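Local structure of core protein VP4 (Bluetongue virus, 2JHP) at residues Glu315-Ser320 with Ala356-Val361; Glu285-Glu290 with Ile305-Pro310; Asp332-Arg337 with Asp365-Val370; Ile186-Glu191 with Ser346-His351. The protein caps viral messenger RNA as a multifunctional capping enzyme housed in the inner core of the virus. One frame throughout, in Å; residues are numbered along the deposited sequence.

Contact 1 of 4, residues Glu315-Ser320 with Ala356-Val361; sequences EYHCIS and ASVTKV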
# COMPACT_ATOMS: atom_id res chain seq x y z
N GLU A 315 -26.73 -32.32 13.19
CA GLU A 315 -27.13 -31.16 12.41
C GLU A 315 -28.07 -30.31 13.25
O GLU A 315 -28.65 -30.79 14.24
CB GLU A 315 -27.80 -31.58 11.09
CG GLU A 315 -29.19 -32.18 11.26
CD GLU A 315 -30.05 -32.03 10.02
OE1 GLU A 315 -29.58 -31.43 9.02
OE2 GLU A 315 -31.21 -32.51 10.05
N TYR A 316 -28.20 -29.04 12.87
CA TYR A 316 -28.96 -28.05 13.63
C TYR A 316 -29.08 -26.75 12.85
O TYR A 316 -28.53 -26.62 11.75
CB TYR A 316 -28.31 -27.79 15.00
CG TYR A 316 -26.91 -27.20 14.95
CD1 TYR A 316 -25.78 -28.02 14.78
CD2 TYR A 316 -26.71 -25.83 15.09
CE1 TYR A 316 -24.49 -27.47 14.74
CE2 TYR A 316 -25.43 -25.28 15.07
CZ TYR A 316 -24.33 -26.10 14.89
OH TYR A 316 -23.06 -25.55 14.86
N HIS A 317 -29.79 -25.78 13.42
CA HIS A 317 -30.04 -24.52 12.73
C HIS A 317 -29.66 -23.29 13.55
O HIS A 317 -29.59 -23.34 14.79
CB HIS A 317 -31.50 -24.43 12.28
CG HIS A 317 -31.88 -25.47 11.27
ND1 HIS A 317 -31.62 -25.34 9.93
CD2 HIS A 317 -32.50 -26.67 11.42
CE1 HIS A 317 -32.07 -26.40 9.28
NE2 HIS A 317 -32.60 -27.23 10.17
N CYS A 318 -29.42 -22.19 12.84
CA CYS A 318 -29.09 -20.92 13.45
C CYS A 318 -29.35 -19.76 12.47
O CYS A 318 -29.62 -19.99 11.29
CB CYS A 318 -27.63 -20.91 13.89
SG CYS A 318 -26.47 -20.85 12.54
N ILE A 319 -29.24 -18.53 12.97
CA ILE A 319 -29.43 -17.34 12.15
C ILE A 319 -28.06 -16.73 11.88
O ILE A 319 -27.38 -16.27 12.80
CB ILE A 319 -30.36 -16.34 12.84
CG1 ILE A 319 -31.73 -16.97 13.09
CG2 ILE A 319 -30.50 -15.09 11.99
CD1 ILE A 319 -32.49 -16.32 14.23
N SER A 320 -27.65 -16.73 10.62
CA SER A 320 -26.28 -16.39 10.28
C SER A 320 -26.08 -15.76 8.90
O SER A 320 -26.93 -15.87 8.01
CB SER A 320 -25.40 -17.64 10.39
OG SER A 320 -24.04 -17.34 10.08
N ALA A 356 -28.46 -11.81 6.96
CA ALA A 356 -28.43 -12.94 7.88
C ALA A 356 -29.74 -13.68 7.80
O ALA A 356 -30.81 -13.07 7.87
CB ALA A 356 -28.15 -12.50 9.31
N SER A 357 -29.64 -14.99 7.60
CA SER A 357 -30.82 -15.85 7.47
C SER A 357 -30.67 -17.18 8.22
O SER A 357 -29.63 -17.47 8.80
CB SER A 357 -31.10 -16.12 5.99
OG SER A 357 -29.93 -16.63 5.35
N VAL A 358 -31.73 -17.98 8.20
CA VAL A 358 -31.71 -19.27 8.86
C VAL A 358 -30.86 -20.24 8.05
O VAL A 358 -31.04 -20.39 6.85
CB VAL A 358 -33.15 -19.80 9.12
CG1 VAL A 358 -34.00 -19.78 7.84
CG2 VAL A 358 -33.11 -21.20 9.74
N THR A 359 -29.90 -20.88 8.72
CA THR A 359 -28.89 -21.70 8.07
C THR A 359 -28.83 -23.09 8.71
O THR A 359 -28.87 -23.23 9.94
CB THR A 359 -27.49 -21.04 8.15
OG1 THR A 359 -27.57 -19.66 7.76
CG2 THR A 359 -26.49 -21.75 7.25
N LYS A 360 -28.76 -24.11 7.87
CA LYS A 360 -28.51 -25.47 8.32
C LYS A 360 -27.01 -25.65 8.43
O LYS A 360 -26.27 -25.18 7.57
CB LYS A 360 -29.10 -26.50 7.35
CG LYS A 360 -29.13 -27.93 7.89
CD LYS A 360 -29.62 -28.94 6.86
CE LYS A 360 -28.48 -29.52 6.02
NZ LYS A 360 -28.84 -30.85 5.43
N VAL A 361 -26.57 -26.34 9.48
CA VAL A 361 -25.14 -26.59 9.68
C VAL A 361 -24.85 -28.04 10.10
O VAL A 361 -25.44 -28.55 11.06
CB VAL A 361 -24.48 -25.54 10.64
CG1 VAL A 361 -25.48 -25.00 11.65
CG2 VAL A 361 -23.25 -26.09 11.33
O HOH W 1 -27.48 -15.58 5.27
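Val361 lays its CG1 methyl over one face of the Tyr316 ring, 3.7 Å from CG1 to the ring centroid, a CH-pi contact displaced toward the CE2 rim. Its other methyl, CG2, sits near Tyr316 CZ and OH, and a beta-branched residue thus offers two methyls to one flat ring. Tyr316 CG sits between its backbone N and carbonyl carbon (chi1 63°), from where the ring leans toward Val361. In the backbone, Val361 N donates to Tyr316 O at 3.0 Å, and the return bond from Tyr316 N is weak. The two segments form a two-stranded antiparallel sheet: Tyr316, Cys318 and Ser320 make hydrogen-bonded pairs with Val361, Thr359 and Ser357, while His317 and Ile319 face Lys360 and Val358 in non-hydrogen-bonded pairs on the other face. Ser357 O is gripped twice, by Ser320 N at 2.8 Å and by Thr359 OG1 at 3.2 Å, from opposite faces of its plane. A water donates to Ser320 O and accepts from Ser357 OG, bridging the strand ends. At the exposed His317-Lys360 pair, His317 CE1 rests 3.5 Å from Lys360 CB, and Lys360 NZ reaches Glu315 OE1 only in a long salt bridge of 3.7 Å. Farther out, Val361 packs on Tyr160 and Val366, and Ile319 lies against Glu291 and Tyr294 of helix 280-295, whose Glu290 OE1 accepts a hydrogen bond from Ile319 N.

Contact 2 of 4, residues Glu285-Glu290 with Ile305-Pro310; sequences EDRLGE and IKHRIP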
# COMPACT_ATOMS: atom_id res chain seq x y z
N GLU A 285 -28.51 -19.93 24.57
CA GLU A 285 -27.82 -18.62 24.69
C GLU A 285 -27.30 -18.12 23.36
O GLU A 285 -27.49 -16.96 23.03
CB GLU A 285 -26.67 -18.66 25.70
CG GLU A 285 -27.11 -18.92 27.14
CD GLU A 285 -25.94 -19.25 28.04
OE1 GLU A 285 -24.88 -19.68 27.53
OE2 GLU A 285 -26.09 -19.08 29.27
N ASP A 286 -26.64 -18.99 22.61
CA ASP A 286 -26.13 -18.61 21.29
C ASP A 286 -27.30 -18.22 20.39
O ASP A 286 -27.23 -17.20 19.71
CB ASP A 286 -25.30 -19.74 20.66
CG ASP A 286 -24.01 -20.06 21.43
OD1 ASP A 286 -23.63 -19.31 22.37
OD2 ASP A 286 -23.37 -21.06 21.07
N ARG A 287 -28.36 -19.03 20.41
CA ARG A 287 -29.59 -18.77 19.65
C ARG A 287 -30.27 -17.46 20.06
O ARG A 287 -30.88 -16.80 19.22
CB ARG A 287 -30.61 -19.92 19.81
CG ARG A 287 -30.40 -21.22 18.99
CD ARG A 287 -29.27 -21.12 17.93
NE ARG A 287 -28.04 -21.78 18.40
CZ ARG A 287 -26.82 -21.53 17.94
NH1 ARG A 287 -26.64 -20.63 16.98
NH2 ARG A 287 -25.78 -22.18 18.44
N LEU A 288 -30.17 -17.10 21.35
CA LEU A 288 -30.81 -15.90 21.87
C LEU A 288 -30.14 -14.64 21.33
O LEU A 288 -30.83 -13.72 20.89
CB LEU A 288 -30.78 -15.87 23.41
CG LEU A 288 -31.49 -14.67 24.05
CD1 LEU A 288 -32.96 -14.64 23.65
CD2 LEU A 288 -31.33 -14.66 25.58
N GLY A 289 -28.81 -14.63 21.39
CA GLY A 289 -28.00 -13.52 20.89
C GLY A 289 -28.30 -13.21 19.45
O GLY A 289 -28.40 -12.05 19.06
N GLU A 290 -28.44 -14.28 18.66
CA GLU A 290 -28.81 -14.19 17.25
C GLU A 290 -30.19 -13.57 17.06
O GLU A 290 -30.37 -12.64 16.26
CB GLU A 290 -28.76 -15.59 16.61
CG GLU A 290 -27.36 -16.16 16.43
CD GLU A 290 -27.35 -17.63 16.00
OE1 GLU A 290 -28.43 -18.18 15.65
OE2 GLU A 290 -26.26 -18.24 16.03
N ILE A 305 -21.79 -13.06 16.94
CA ILE A 305 -22.31 -13.90 18.02
C ILE A 305 -21.41 -15.10 18.37
O ILE A 305 -20.84 -15.76 17.49
CB ILE A 305 -23.76 -14.42 17.69
CG1 ILE A 305 -24.62 -13.33 17.00
CG2 ILE A 305 -24.43 -14.99 18.95
CD1 ILE A 305 -25.01 -12.13 17.86
N LYS A 306 -21.29 -15.37 19.66
CA LYS A 306 -20.63 -16.57 20.17
C LYS A 306 -21.29 -17.82 19.57
O LYS A 306 -22.51 -17.90 19.50
CB LYS A 306 -20.73 -16.61 21.69
CG LYS A 306 -19.70 -17.47 22.38
CD LYS A 306 -20.14 -17.77 23.81
CE LYS A 306 -18.97 -17.78 24.78
NZ LYS A 306 -17.79 -18.47 24.21
N HIS A 307 -20.48 -18.78 19.14
CA HIS A 307 -21.02 -19.95 18.47
C HIS A 307 -20.34 -21.25 18.88
O HIS A 307 -19.43 -21.72 18.19
CB HIS A 307 -20.92 -19.77 16.95
CG HIS A 307 -21.79 -20.71 16.18
ND1 HIS A 307 -21.35 -21.93 15.72
CD2 HIS A 307 -23.08 -20.60 15.78
CE1 HIS A 307 -22.33 -22.54 15.08
NE2 HIS A 307 -23.39 -21.76 15.10
N ARG A 308 -20.77 -21.83 19.99
CA ARG A 308 -20.26 -23.16 20.38
C ARG A 308 -21.01 -24.26 19.64
O ARG A 308 -22.24 -24.25 19.59
CB ARG A 308 -20.26 -23.39 21.91
CG ARG A 308 -21.42 -22.76 22.70
CD ARG A 308 -21.11 -21.33 23.21
NE ARG A 308 -20.90 -21.28 24.65
CZ ARG A 308 -21.81 -20.87 25.53
NH1 ARG A 308 -23.01 -20.46 25.13
NH2 ARG A 308 -21.51 -20.87 26.82
N ILE A 309 -20.25 -25.17 19.04
CA ILE A 309 -20.81 -26.34 18.35
C ILE A 309 -21.23 -27.41 19.37
O ILE A 309 -20.41 -27.83 20.19
CB ILE A 309 -19.80 -26.98 17.39
CG1 ILE A 309 -18.95 -25.90 16.72
CG2 ILE A 309 -20.53 -27.86 16.36
CD1 ILE A 309 -17.56 -26.34 16.34
N PRO A 310 -22.50 -27.83 19.31
CA PRO A 310 -23.07 -28.88 20.19
C PRO A 310 -22.40 -30.25 20.00
O PRO A 310 -21.79 -30.51 18.96
CB PRO A 310 -24.54 -28.93 19.77
CG PRO A 310 -24.57 -28.35 18.38
CD PRO A 310 -23.52 -27.28 18.39
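Glu285 and Asp286 grip Arg308 in a salt-bridge network inside a beta-alpha-beta crossover, in which helix 280-295 links the parallel strands 260-264 and 302-308 of a Rossmann-type methyltransferase domain; the Glu285 side chain is about 5 Å from bound S-adenosyl-L-homocysteine. Arg308 NH1 serves both acids. Toward Glu285 OE1 the bond is 3.1 Å long and nearly straight (169°), with carboxylate and guanidinium almost coplanar. Toward Asp286 OD1, also 3.1 Å from Arg308 NH1, it arrives from above the carboxylate plane, the two planes being 41° apart. Asp286 OD2 meanwhile accepts the backbone Arg308 N at 2.9 Å, which lets one short, forked acid fix both the main chain and the side chain of its partner. A bend at chi2 (-91°) keeps Arg308 CD close to both Asp286 oxygens, and Lys306 CD lies over one guanidinium face, toward the rim, its NZ going to Glu335. Farther along the helix, Arg287 NH1 pairs with Glu290 OE2 at 2.6 Å and comes 3.8 Å from His307 CD2. Gly289 turns no beta carbon toward Ile305, whose CG2 would meet one tightly; Ile305 CD1 lies 3.6 Å from Gly289 O, while Glu290 CG packs on Ile305 CG1 and CG2. Arg308 and Arg287 set two positive charges among Glu285, Asp286 and Glu290, which probably keeps these acids ionised despite burial.

Contact 3 of 4, residues Asp332-Arg337 with Asp365-Val370; sequences DMYELR and DVRKMV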
# COMPACT_ATOMS: atom_id res chain seq x y z
N ASP A 332 -8.27 -27.44 20.53
CA ASP A 332 -9.43 -28.21 21.00
C ASP A 332 -10.69 -27.37 21.22
O ASP A 332 -11.75 -27.92 21.56
CB ASP A 332 -9.09 -29.01 22.26
CG ASP A 332 -8.44 -28.18 23.37
OD1 ASP A 332 -8.39 -26.95 23.30
OD2 ASP A 332 -7.97 -28.77 24.36
N MET A 333 -10.58 -26.06 21.04
CA MET A 333 -11.68 -25.13 21.25
C MET A 333 -12.73 -25.22 20.12
O MET A 333 -12.55 -24.64 19.05
CB MET A 333 -11.12 -23.70 21.39
CG MET A 333 -12.12 -22.55 21.41
SD MET A 333 -13.22 -22.47 22.83
CE MET A 333 -12.13 -22.81 24.22
N TYR A 334 -13.81 -25.95 20.38
CA TYR A 334 -14.86 -26.13 19.36
C TYR A 334 -15.91 -25.05 19.40
O TYR A 334 -17.09 -25.30 19.70
CB TYR A 334 -15.47 -27.52 19.44
CG TYR A 334 -14.56 -28.56 18.85
CD1 TYR A 334 -13.77 -29.36 19.68
CD2 TYR A 334 -14.47 -28.72 17.47
CE1 TYR A 334 -12.92 -30.31 19.15
CE2 TYR A 334 -13.62 -29.66 16.93
CZ TYR A 334 -12.86 -30.46 17.77
OH TYR A 334 -12.02 -31.41 17.24
N GLU A 335 -15.46 -23.86 19.08
CA GLU A 335 -16.27 -22.65 19.11
C GLU A 335 -15.87 -21.79 17.91
O GLU A 335 -14.68 -21.63 17.61
CB GLU A 335 -16.00 -21.91 20.41
CG GLU A 335 -16.82 -20.68 20.63
CD GLU A 335 -16.52 -20.06 21.98
OE1 GLU A 335 -16.92 -20.65 23.00
OE2 GLU A 335 -15.87 -18.98 22.01
N LEU A 336 -16.88 -21.28 17.22
CA LEU A 336 -16.66 -20.39 16.09
C LEU A 336 -17.27 -19.05 16.43
O LEU A 336 -17.74 -18.84 17.55
CB LEU A 336 -17.30 -20.95 14.83
CG LEU A 336 -16.93 -22.38 14.43
CD1 LEU A 336 -17.88 -22.85 13.37
CD2 LEU A 336 -15.49 -22.52 13.95
N ARG A 337 -17.26 -18.14 15.45
CA ARG A 337 -17.96 -16.87 15.58
C ARG A 337 -18.99 -16.74 14.47
O ARG A 337 -18.75 -17.15 13.33
CB ARG A 337 -16.99 -15.69 15.56
CG ARG A 337 -16.13 -15.56 16.80
CD ARG A 337 -16.98 -15.27 18.03
NE ARG A 337 -16.24 -15.55 19.26
CZ ARG A 337 -16.74 -15.43 20.49
NH1 ARG A 337 -17.99 -14.99 20.67
NH2 ARG A 337 -16.00 -15.72 21.54
N ASP A 365 -18.60 -30.74 9.43
CA ASP A 365 -17.86 -29.85 8.55
C ASP A 365 -17.43 -28.60 9.31
O ASP A 365 -16.44 -27.93 8.97
CB ASP A 365 -18.71 -29.47 7.35
CG ASP A 365 -19.06 -30.67 6.49
OD1 ASP A 365 -18.14 -31.30 5.93
OD2 ASP A 365 -20.27 -30.97 6.39
N VAL A 366 -18.20 -28.29 10.35
CA VAL A 366 -17.91 -27.21 11.25
C VAL A 366 -16.91 -27.70 12.32
O VAL A 366 -16.24 -26.91 12.99
CB VAL A 366 -19.25 -26.62 11.79
CG1 VAL A 366 -19.28 -26.54 13.30
CG2 VAL A 366 -19.52 -25.25 11.15
N ARG A 367 -16.79 -29.02 12.43
CA ARG A 367 -15.81 -29.66 13.31
C ARG A 367 -14.44 -29.65 12.65
O ARG A 367 -13.42 -29.43 13.31
CB ARG A 367 -16.26 -31.10 13.61
CG ARG A 367 -15.72 -31.72 14.88
CD ARG A 367 -16.84 -32.38 15.68
NE ARG A 367 -17.64 -31.36 16.38
CZ ARG A 367 -18.81 -31.58 16.98
NH1 ARG A 367 -19.37 -32.80 16.98
NH2 ARG A 367 -19.42 -30.57 17.58
N LYS A 368 -14.42 -29.89 11.33
CA LYS A 368 -13.19 -29.83 10.54
C LYS A 368 -12.54 -28.45 10.58
O LYS A 368 -11.32 -28.35 10.69
CB LYS A 368 -13.44 -30.21 9.08
CG LYS A 368 -12.78 -31.51 8.63
CD LYS A 368 -11.28 -31.36 8.33
CE LYS A 368 -10.58 -32.72 8.28
NZ LYS A 368 -9.12 -32.61 8.00
N MET A 369 -13.36 -27.41 10.49
CA MET A 369 -12.83 -26.05 10.45
C MET A 369 -11.89 -25.79 11.63
O MET A 369 -10.75 -25.37 11.44
CB MET A 369 -13.95 -25.01 10.39
CG MET A 369 -14.61 -24.89 9.03
SD MET A 369 -15.41 -23.29 8.79
CE MET A 369 -16.91 -23.49 9.75
N VAL A 370 -12.39 -26.07 12.84
CA VAL A 370 -11.60 -25.98 14.07
C VAL A 370 -10.28 -26.73 13.90
O VAL A 370 -9.20 -26.17 14.10
CB VAL A 370 -12.38 -26.55 15.28
CG1 VAL A 370 -11.48 -26.66 16.52
CG2 VAL A 370 -13.63 -25.71 15.56
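Tyr334, the central residue of an inverse gamma turn, meets Val370 of the helix; the tight bend, just ahead of strand 335-341, is closed by a weak bond from Glu335 N to Met333 O, 3.0 Å apart. The bend brings Met333 O to within 3.4 Å of Val370 CG1, and the same methyl lies over one face of the Tyr334 ring, 4.0 Å from CG1 to the centroid, as a CH-pi contact. Val370 CG1 stands anti to its own backbone N (chi1 171°), and CG2 takes the place beside that N. Both methyls reach the ring, CG1 over its face and CG2 at CD2, and CG2 also touches Leu336 CD2 at 4.0 Å. Arg367 contributes its aliphatic part, CG lying 3.6 Å from Tyr334 CE2; its guanidinium is far from the ring, at most a weak cation-pi attraction, and its NH2 instead bonds to Pro310 O. Tyr334 OH is held by Glu371 at the next position of the helix. Deeper in, Leu336 CD1 packs on Val366 CG2 at 3.7 Å and on Met369 CE at 3.8 Å. Branched and flexible apolar chains suit this buried seam, since neither partner needs a polar bond there. Strand and helix run at 93° to each other. This is the packing of helix 363-373 beside the start of strand 335-341, an inner strand of the mixed sheet of a Rossmann-type fold; next to it, Glu335 with Lys306, Asp265 and Lys178 resembles the Lys-Asp-Lys-Glu cluster of RNA 2'-O-methyltransferases, although the packing itself is structural.

Contact 4 of 4, residues Ile186-Glu191 with Ser346-His351; sequences IVYSAE and SHVDRH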
# COMPACT_ATOMS: atom_id res chain seq x y z
N ILE A 186 -13.30 -7.38 13.90
CA ILE A 186 -14.68 -6.92 13.78
C ILE A 186 -14.80 -5.40 13.90
O ILE A 186 -15.65 -4.80 13.25
CB ILE A 186 -15.65 -7.65 14.75
CG1 ILE A 186 -17.12 -7.53 14.29
CG2 ILE A 186 -15.48 -7.15 16.19
CD1 ILE A 186 -17.48 -8.29 13.01
N VAL A 187 -13.97 -4.77 14.73
CA VAL A 187 -14.04 -3.32 14.94
C VAL A 187 -13.33 -2.57 13.81
O VAL A 187 -12.11 -2.69 13.65
CB VAL A 187 -13.44 -2.88 16.31
CG1 VAL A 187 -13.50 -1.35 16.48
CG2 VAL A 187 -14.14 -3.59 17.47
N TYR A 188 -14.09 -1.83 13.02
CA TYR A 188 -13.52 -0.97 11.96
C TYR A 188 -14.30 0.33 11.68
O TYR A 188 -13.74 1.41 11.72
CB TYR A 188 -13.28 -1.75 10.65
CG TYR A 188 -12.91 -0.84 9.50
CD1 TYR A 188 -11.67 -0.17 9.48
CD2 TYR A 188 -13.79 -0.63 8.44
CE1 TYR A 188 -11.31 0.67 8.44
CE2 TYR A 188 -13.43 0.22 7.39
CZ TYR A 188 -12.19 0.86 7.41
OH TYR A 188 -11.82 1.69 6.38
N SER A 189 -15.59 0.20 11.37
CA SER A 189 -16.42 1.34 10.96
C SER A 189 -17.54 1.68 11.92
O SER A 189 -18.17 2.73 11.78
CB SER A 189 -16.99 1.16 9.53
OG SER A 189 -17.99 0.15 9.47
N ALA A 190 -17.79 0.81 12.90
CA ALA A 190 -18.83 1.05 13.90
C ALA A 190 -18.46 2.22 14.82
O ALA A 190 -17.35 2.25 15.36
CB ALA A 190 -19.08 -0.19 14.72
N GLU A 191 -19.38 3.18 14.98
CA GLU A 191 -19.21 4.28 15.93
C GLU A 191 -19.65 3.87 17.33
O GLU A 191 -19.23 4.49 18.31
CB GLU A 191 -20.04 5.49 15.53
CG GLU A 191 -19.75 6.02 14.15
CD GLU A 191 -20.94 6.76 13.58
OE1 GLU A 191 -21.08 7.97 13.85
OE2 GLU A 191 -21.74 6.11 12.86
N SER A 346 -24.63 2.03 7.91
CA SER A 346 -23.27 1.52 7.82
C SER A 346 -22.42 2.38 6.89
O SER A 346 -22.86 2.75 5.81
CB SER A 346 -23.27 0.07 7.33
OG SER A 346 -21.96 -0.36 6.99
N HIS A 347 -21.20 2.68 7.32
CA HIS A 347 -20.27 3.44 6.49
C HIS A 347 -19.63 2.57 5.41
O HIS A 347 -18.98 3.08 4.50
CB HIS A 347 -19.19 4.09 7.36
CG HIS A 347 -19.73 4.94 8.46
ND1 HIS A 347 -20.31 6.18 8.25
CD2 HIS A 347 -19.76 4.74 9.80
CE1 HIS A 347 -20.67 6.70 9.41
NE2 HIS A 347 -20.36 5.84 10.37
N VAL A 348 -19.81 1.25 5.50
CA VAL A 348 -19.32 0.33 4.50
C VAL A 348 -20.50 -0.41 3.88
O VAL A 348 -21.32 -1.00 4.60
CB VAL A 348 -18.33 -0.71 5.09
CG1 VAL A 348 -17.99 -1.80 4.07
CG2 VAL A 348 -17.05 -0.03 5.56
N ASP A 349 -20.57 -0.38 2.55
CA ASP A 349 -21.57 -1.15 1.83
C ASP A 349 -21.27 -2.66 1.88
O ASP A 349 -20.47 -3.19 1.09
CB ASP A 349 -21.71 -0.66 0.39
CG ASP A 349 -22.82 -1.35 -0.36
OD1 ASP A 349 -23.50 -2.20 0.25
OD2 ASP A 349 -22.99 -1.04 -1.56
N ARG A 350 -21.93 -3.35 2.81
CA ARG A 350 -21.77 -4.79 2.95
C ARG A 350 -22.90 -5.57 2.30
O ARG A 350 -23.10 -6.72 2.62
CB ARG A 350 -21.65 -5.17 4.43
CG ARG A 350 -20.37 -4.68 5.10
CD ARG A 350 -20.30 -5.07 6.55
NE ARG A 350 -19.13 -4.46 7.15
CZ ARG A 350 -19.13 -3.30 7.82
NH1 ARG A 350 -20.26 -2.61 7.99
NH2 ARG A 350 -17.99 -2.84 8.31
N HIS A 351 -23.61 -4.96 1.35
CA HIS A 351 -24.73 -5.67 0.71
C HIS A 351 -24.31 -6.97 0.02
O HIS A 351 -25.09 -7.92 0.01
CB HIS A 351 -25.60 -4.75 -0.17
CG HIS A 351 -25.15 -4.63 -1.60
ND1 HIS A 351 -25.85 -5.19 -2.65
CD2 HIS A 351 -24.10 -3.97 -2.16
CE1 HIS A 351 -25.24 -4.90 -3.79
NE2 HIS A 351 -24.18 -4.16 -3.52
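Glu191 and Ser189 lie in the loop between helix 178-186 and strand 192-196 of the Rossmann-type sheet, and there they bind His347 and Arg350 of the loop that follows strand 335-341. His347 NE2 donates to Glu191 OE2 at 2.9 Å (151°), a His-carboxylate bond in which the oxygen is met from well above its carboxylate plane, with ring and carboxylate 59° apart. The edge of the same ring brings His347 CD2 to 3.2 Å from Ser189 O. Arg350 is extended from CG to NE, and its NH2 gives Ser189 OG a nearly straight bond of 3.2 Å (167°) in the guanidinium plane. Arg350 NH2 also bonds to His391 ND1, and its NE to Leu390 O. Val348 CB covers part of one guanidinium face, while its CG2 touches the edge of the Tyr188 ring, 4.1 Å from CE2. The Tyr188 side chain is about 7 Å from a bound guanine. Glu259 ties the partners together: its carboxylate takes Ser189 OG, Arg350 NH1 and His347 N, and its backbone N reaches Glu191 OE2. The salt bridge to Glu259 probably offsets the charge of the buried Arg350, while Glu191 would tend to stabilise a protonated His347.

In the fold
Contact 4 opens first, at 186-191, and its loop of 154 residues closes only at 346-351. Contact 2 lies within that loop, its helix and strand being the second half of a beta-alpha-beta crossover from strand 260-264. Next, contact 1 opens at 315-320 and contact 3 at 332-337, both before contact 4 closes; each then shuts beyond it, at 356-361 and 365-370, so contacts 1, 3 and 4 cross pairwise. Contact 2 precedes contacts 1 and 3 in series, yet touches both. Together contacts 1 to 3 join helices 280-295 and 363-373 and the two-stranded sheet to the adjacent strands 302-308 and 335-341, whereas contact 4 fastens loops about 22 Å or more, centre to centre, from the others.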